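Local coordinates for Alpha/beta hydrolase fold protein (Sphaerobacter thermophilus, PDB 3R0V) that probably acts as a hydrolase of the alpha/beta hydrolase fold, with a pocket that holds D-malate in the crystal, at residues F202-A216 with L228-N242. Numbering follows the deposited sequence. Where two conformers were deposited one is given.
Sequences FASISIPTLVMDGGA and LADTIPNARYVTLEN
Tyr237 lays the CE1 edge of its ring over the carboxylate of Asp213, the two planes 66° apart. The pair sits on strands 209-213 and 235-239, which backbone hydrogen bonds hold parallel (for example Val211 N to Arg236 O, 2.8 Å) in a beta-alpha-beta unit of the alpha/beta hydrolase fold; helix 219-231 makes the crossover, and 235-239 is an edge strand of the sheet. With CG anti to the backbone N (chi1 170°), the Tyr237 ring leans along the strand, and its OH donates to Asp213 OD2 on the syn side at 2.7 Å. Water 2 donates to the same oxygen and to Thr239 OG1. Arg222 of the crossover helix touches both Tyr237 and Asp213. A phenylalanine here would keep the ring but would probably leave Asp213 OD2 without its hydroxyl mate. Val211 CG2 packs on Ala229 CB at 4.2 Å, strand on helix. On the other sheet face, Leu210 CD1 meets Val238 CG2 at 3.5 Å, and Met212, a selenomethionine, rests SE against Leu240 CD2. Before the strands, Asn234 ND2 donates to Ser206 O from above the carbonyl plane. Beyond them, Gly215 N gives Asn242 OD1 a nearly straight bond, 2.8 Å long and 176° at the hydrogen.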
loop_
_atom_site.group_PDB
_atom_site.type_symbol
_atom_site.label_atom_id
_atom_site.label_comp_id
_atom_site.label_asym_id
_atom_site.label_seq_id
_atom_site.Cartn_x
_atom_site.Cartn_y
_atom_site.Cartn_z
ATOM N N PHE A 202 7.140 14.381 5.231
ATOM C CA PHE A 202 7.286 14.005 3.838
ATOM C C PHE A 202 8.112 15.025 3.055
ATOM O O PHE A 202 8.801 14.660 2.105
ATOM C CB PHE A 202 5.920 13.741 3.182
ATOM C CG PHE A 202 5.188 12.523 3.728
ATOM C CD1 PHE A 202 5.782 11.677 4.665
ATOM C CD2 PHE A 202 3.910 12.215 3.272
ATOM C CE1 PHE A 202 5.097 10.562 5.153
ATOM C CE2 PHE A 202 3.234 11.103 3.742
ATOM C CZ PHE A 202 3.822 10.278 4.677
ATOM N N ALA A 203 8.074 16.290 3.460
ATOM C CA ALA A 203 8.922 17.292 2.811
ATOM C C ALA A 203 10.410 17.000 3.026
ATOM O O ALA A 203 11.252 17.516 2.292
ATOM C CB ALA A 203 8.572 18.680 3.300
ATOM N N SER A 204 10.715 16.148 4.003
ATOM C CA SER A 204 12.095 15.806 4.351
ATOM C C SER A 204 12.627 14.616 3.549
ATOM O O SER A 204 13.807 14.253 3.657
ATOM C CB SER A 204 12.219 15.523 5.853
ATOM O OG SER A 204 11.774 14.213 6.181
ATOM N N ILE A 205 11.758 13.997 2.754
ATOM C CA ILE A 205 12.167 12.901 1.903
ATOM C C ILE A 205 12.929 13.490 0.723
ATOM O O ILE A 205 12.392 14.289 -0.041
ATOM C CB ILE A 205 10.959 12.092 1.398
ATOM C CG1 ILE A 205 10.253 11.400 2.572
ATOM C CG2 ILE A 205 11.400 11.071 0.352
ATOM C CD1 ILE A 205 8.864 10.862 2.217
ATOM N N SER A 206 14.181 13.090 0.572
ATOM C CA SER A 206 15.033 13.693 -0.440
ATOM C C SER A 206 15.238 12.820 -1.675
ATOM O O SER A 206 15.776 13.284 -2.680
ATOM C CB SER A 206 16.389 14.067 0.168
ATOM O OG SER A 206 17.008 12.924 0.723
ATOM N N ILE A 207 14.807 11.564 -1.620
ATOM C CA ILE A 207 15.082 10.659 -2.732
ATOM C C ILE A 207 14.130 10.875 -3.911
ATOM O O ILE A 207 13.035 11.426 -3.743
ATOM C CB ILE A 207 15.001 9.190 -2.309
ATOM C CG1 ILE A 207 13.668 8.916 -1.627
ATOM C CG2 ILE A 207 16.162 8.836 -1.380
ATOM C CD1 ILE A 207 13.292 7.439 -1.572
ATOM N N PRO A 208 14.549 10.436 -5.110
ATOM C CA PRO A 208 13.668 10.521 -6.280
ATOM C C PRO A 208 12.357 9.796 -5.988
ATOM O O PRO A 208 12.365 8.648 -5.546
ATOM C CB PRO A 208 14.453 9.785 -7.373
ATOM C CG PRO A 208 15.911 9.849 -6.927
ATOM C CD PRO A 208 15.842 9.792 -5.419
ATOM N N THR A 209 11.245 10.472 -6.254
ATOM C CA THR A 209 9.931 9.934 -5.931
ATOM C C THR A 209 8.978 10.101 -7.106
ATOM O O THR A 209 9.030 11.088 -7.844
ATOM C CB THR A 209 9.351 10.612 -4.666
ATOM O OG1 THR A 209 10.209 10.334 -3.557
ATOM C CG2 THR A 209 7.960 10.075 -4.329
ATOM N N LEU A 210 8.115 9.108 -7.276
ATOM C CA LEU A 210 7.097 9.107 -8.321
ATOM C C LEU A 210 5.739 8.858 -7.682
ATOM O O LEU A 210 5.570 7.882 -6.960
ATOM C CB LEU A 210 7.413 8.010 -9.326
ATOM C CG LEU A 210 6.324 7.652 -10.327
ATOM C CD1 LEU A 210 6.038 8.857 -11.176
ATOM C CD2 LEU A 210 6.759 6.483 -11.185
ATOM N N VAL A 211 4.791 9.759 -7.922
ATOM C CA VAL A 211 3.453 9.629 -7.370
ATOM C C VAL A 211 2.505 9.390 -8.530
ATOM O O VAL A 211 2.478 10.176 -9.478
ATOM C CB VAL A 211 3.026 10.911 -6.648
ATOM C CG1 VAL A 211 1.649 10.703 -6.016
ATOM C CG2 VAL A 211 4.039 11.304 -5.587
HETATM N N MSE A 212 1.754 8.301 -8.481
HETATM C CA MSE A 212 0.890 7.923 -9.597
HETATM C C MSE A 212 -0.553 7.845 -9.176
HETATM O O MSE A 212 -0.864 7.450 -8.057
HETATM C CB MSE A 212 1.279 6.554 -10.150
HETATM C CG MSE A 212 2.492 6.546 -11.067
HETATM SE SE MSE A 212 3.165 4.728 -11.297
HETATM C CE MSE A 212 3.766 4.597 -9.532
ATOM N N ASP A 213 -1.436 8.212 -10.097
ATOM C CA ASP A 213 -2.844 7.874 -9.973
ATOM C C ASP A 213 -3.317 7.291 -11.290
ATOM O O ASP A 213 -2.537 7.184 -12.241
ATOM C CB ASP A 213 -3.703 9.051 -9.480
ATOM C CG ASP A 213 -3.655 10.261 -10.395
ATOM O OD1 ASP A 213 -3.083 10.185 -11.502
ATOM O OD2 ASP A 213 -4.211 11.314 -9.996
ATOM N N GLY A 214 -4.570 6.863 -11.322
ATOM C CA GLY A 214 -5.106 6.151 -12.466
ATOM C C GLY A 214 -6.208 6.939 -13.140
ATOM O O GLY A 214 -6.707 7.935 -12.604
ATOM N N GLY A 215 -6.594 6.491 -14.324
ATOM C CA GLY A 215 -7.603 7.183 -15.102
ATOM C C GLY A 215 -8.999 7.200 -14.502
ATOM O O GLY A 215 -9.832 7.992 -14.942
ATOM N N ALA A 216 -9.271 6.322 -13.540
ATOM C CA ALA A 216 -10.567 6.274 -12.866
ATOM C C ALA A 216 -10.504 6.803 -11.434
ATOM O O ALA A 216 -11.465 6.666 -10.681
ATOM C CB ALA A 216 -11.124 4.840 -12.862
ATOM N N LEU A 228 1.065 15.685 -2.806
ATOM C CA LEU A 228 2.255 14.926 -2.414
ATOM C C LEU A 228 3.413 15.210 -3.363
ATOM O O LEU A 228 4.560 15.351 -2.926
ATOM C CB LEU A 228 1.973 13.431 -2.396
ATOM C CG LEU A 228 1.154 12.960 -1.198
ATOM C CD1 LEU A 228 0.659 11.539 -1.400
ATOM C CD2 LEU A 228 1.988 13.050 0.069
ATOM N N ALA A 229 3.128 15.292 -4.659
ATOM C CA ALA A 229 4.194 15.518 -5.638
ATOM C C ALA A 229 4.747 16.934 -5.565
ATOM O O ALA A 229 5.813 17.216 -6.120
ATOM C CB ALA A 229 3.707 15.198 -7.046
ATOM N N ASP A 230 4.034 17.818 -4.876
ATOM C CA ASP A 230 4.521 19.172 -4.639
ATOM C C ASP A 230 5.298 19.235 -3.315
ATOM O O ASP A 230 6.342 19.893 -3.217
ATOM C CB ASP A 230 3.345 20.159 -4.636
ATOM C CG ASP A 230 3.790 21.610 -4.555
ATOM O OD1 ASP A 230 4.293 22.139 -5.569
ATOM O OD2 ASP A 230 3.625 22.227 -3.483
ATOM N N THR A 231 4.790 18.544 -2.300
ATOM C CA THR A 231 5.398 18.559 -0.975
ATOM C C THR A 231 6.754 17.862 -0.948
ATOM O O THR A 231 7.705 18.328 -0.308
ATOM C CB THR A 231 4.437 17.906 0.046
ATOM O OG1 THR A 231 3.301 18.761 0.213
ATOM C CG2 THR A 231 5.113 17.696 1.392
ATOM N N ILE A 232 6.855 16.744 -1.648
ATOM C CA ILE A 232 8.097 15.989 -1.689
ATOM C C ILE A 232 8.984 16.644 -2.734
ATOM O O ILE A 232 8.599 16.762 -3.895
ATOM C CB ILE A 232 7.824 14.514 -2.016
ATOM C CG1 ILE A 232 6.939 13.907 -0.924
ATOM C CG2 ILE A 232 9.132 13.754 -2.151
ATOM C CD1 ILE A 232 6.401 12.532 -1.244
ATOM N N PRO A 233 10.174 17.104 -2.320
ATOM C CA PRO A 233 10.897 18.003 -3.226
ATOM C C PRO A 233 11.310 17.397 -4.560
ATOM O O PRO A 233 11.264 18.084 -5.581
ATOM C CB PRO A 233 12.121 18.437 -2.403
ATOM C CG PRO A 233 12.227 17.463 -1.296
ATOM C CD PRO A 233 10.820 17.004 -1.003
ATOM N N ASN A 234 11.698 16.133 -4.579
ATOM C CA ASN A 234 12.119 15.562 -5.844
ATOM C C ASN A 234 11.104 14.560 -6.367
ATOM O O ASN A 234 11.422 13.383 -6.562
ATOM C CB ASN A 234 13.515 14.954 -5.707
ATOM C CG ASN A 234 14.522 15.952 -5.137
ATOM O OD1 ASN A 234 14.691 17.052 -5.672
ATOM N ND2 ASN A 234 15.165 15.585 -4.031
ATOM N N ALA A 235 9.884 15.042 -6.599
ATOM C CA ALA A 235 8.791 14.151 -6.975
ATOM C C ALA A 235 8.107 14.555 -8.260
ATOM O O ALA A 235 7.918 15.739 -8.539
ATOM C CB ALA A 235 7.766 14.078 -5.868
ATOM N N ARG A 236 7.724 13.552 -9.037
ATOM C CA ARG A 236 6.888 13.795 -10.205
ATOM C C ARG A 236 5.540 13.123 -10.038
ATOM O O ARG A 236 5.385 12.191 -9.240
ATOM C CB ARG A 236 7.556 13.272 -11.465
ATOM C CG ARG A 236 8.780 14.067 -11.885
ATOM C CD ARG A 236 9.300 13.535 -13.203
ATOM N NE ARG A 236 10.552 14.164 -13.608
ATOM C CZ ARG A 236 11.200 13.854 -14.726
ATOM N NH1 ARG A 236 10.706 12.929 -15.539
ATOM N NH2 ARG A 236 12.338 14.465 -15.032
ATOM N N TYR A 237 4.575 13.593 -10.816
ATOM C CA TYR A 237 3.193 13.145 -10.726
ATOM C C TYR A 237 2.754 12.612 -12.085
ATOM O O TYR A 237 2.735 13.353 -13.070
ATOM C CB TYR A 237 2.324 14.338 -10.290
ATOM C CG TYR A 237 0.827 14.154 -10.366
ATOM C CD1 TYR A 237 0.228 12.905 -10.193
ATOM C CD2 TYR A 237 0.002 15.246 -10.611
ATOM C CE1 TYR A 237 -1.157 12.763 -10.268
ATOM C CE2 TYR A 237 -1.362 15.114 -10.687
ATOM C CZ TYR A 237 -1.944 13.875 -10.514
ATOM O OH TYR A 237 -3.318 13.761 -10.593
ATOM N N VAL A 238 2.409 11.329 -12.145
ATOM C CA VAL A 238 1.990 10.699 -13.389
ATOM C C VAL A 238 0.577 10.153 -13.251
ATOM O O VAL A 238 0.243 9.500 -12.254
ATOM C CB VAL A 238 2.935 9.532 -13.781
ATOM C CG1 VAL A 238 2.423 8.791 -15.019
ATOM C CG2 VAL A 238 4.343 10.035 -14.008
ATOM N N THR A 239 -0.258 10.412 -14.254
ATOM C CA THR A 239 -1.564 9.761 -14.338
ATOM C C THR A 239 -1.467 8.635 -15.360
ATOM O O THR A 239 -1.111 8.860 -16.520
ATOM C CB THR A 239 -2.679 10.738 -14.766
ATOM O OG1 THR A 239 -2.757 11.808 -13.817
ATOM C CG2 THR A 239 -4.019 10.022 -14.855
ATOM N N LEU A 240 -1.759 7.418 -14.923
ATOM C CA LEU A 240 -1.629 6.252 -15.789
ATOM C C LEU A 240 -2.697 6.208 -16.864
ATOM O O LEU A 240 -3.715 6.901 -16.762
ATOM C CB LEU A 240 -1.661 4.974 -14.963
ATOM C CG LEU A 240 -0.589 4.867 -13.885
ATOM C CD1 LEU A 240 -0.785 3.536 -13.168
ATOM C CD2 LEU A 240 0.814 4.969 -14.464
ATOM N N GLU A 241 -2.455 5.381 -17.880
ATOM C CA GLU A 241 -3.331 5.268 -19.043
ATOM C C GLU A 241 -4.207 4.018 -18.993
ATOM O O GLU A 241 -4.536 3.462 -20.039
ATOM C CB GLU A 241 -2.501 5.222 -20.332
ATOM C CG GLU A 241 -1.659 6.455 -20.627
ATOM C CD GLU A 241 -0.746 6.241 -21.827
ATOM O OE1 GLU A 241 -1.262 5.859 -22.903
ATOM O OE2 GLU A 241 0.484 6.433 -21.697
ATOM N N ASN A 242 -4.582 3.557 -17.804
ATOM C CA ASN A 242 -5.510 2.442 -17.741
ATOM C C ASN A 242 -6.818 2.813 -18.429
ATOM O O ASN A 242 -7.305 3.939 -18.294
ATOM C CB ASN A 242 -5.765 1.997 -16.303
ATOM C CG ASN A 242 -6.117 3.150 -15.383
ATOM O OD1 ASN A 242 -5.350 4.108 -15.251
ATOM N ND2 ASN A 242 -7.287 3.067 -14.742
HETATM O O HOH W 1 12.533 14.089 -2.819
HETATM O O HOH W 2 -5.183 12.318 -12.586
HETATM O O HOH W 3 -7.983 4.123 -12.104
#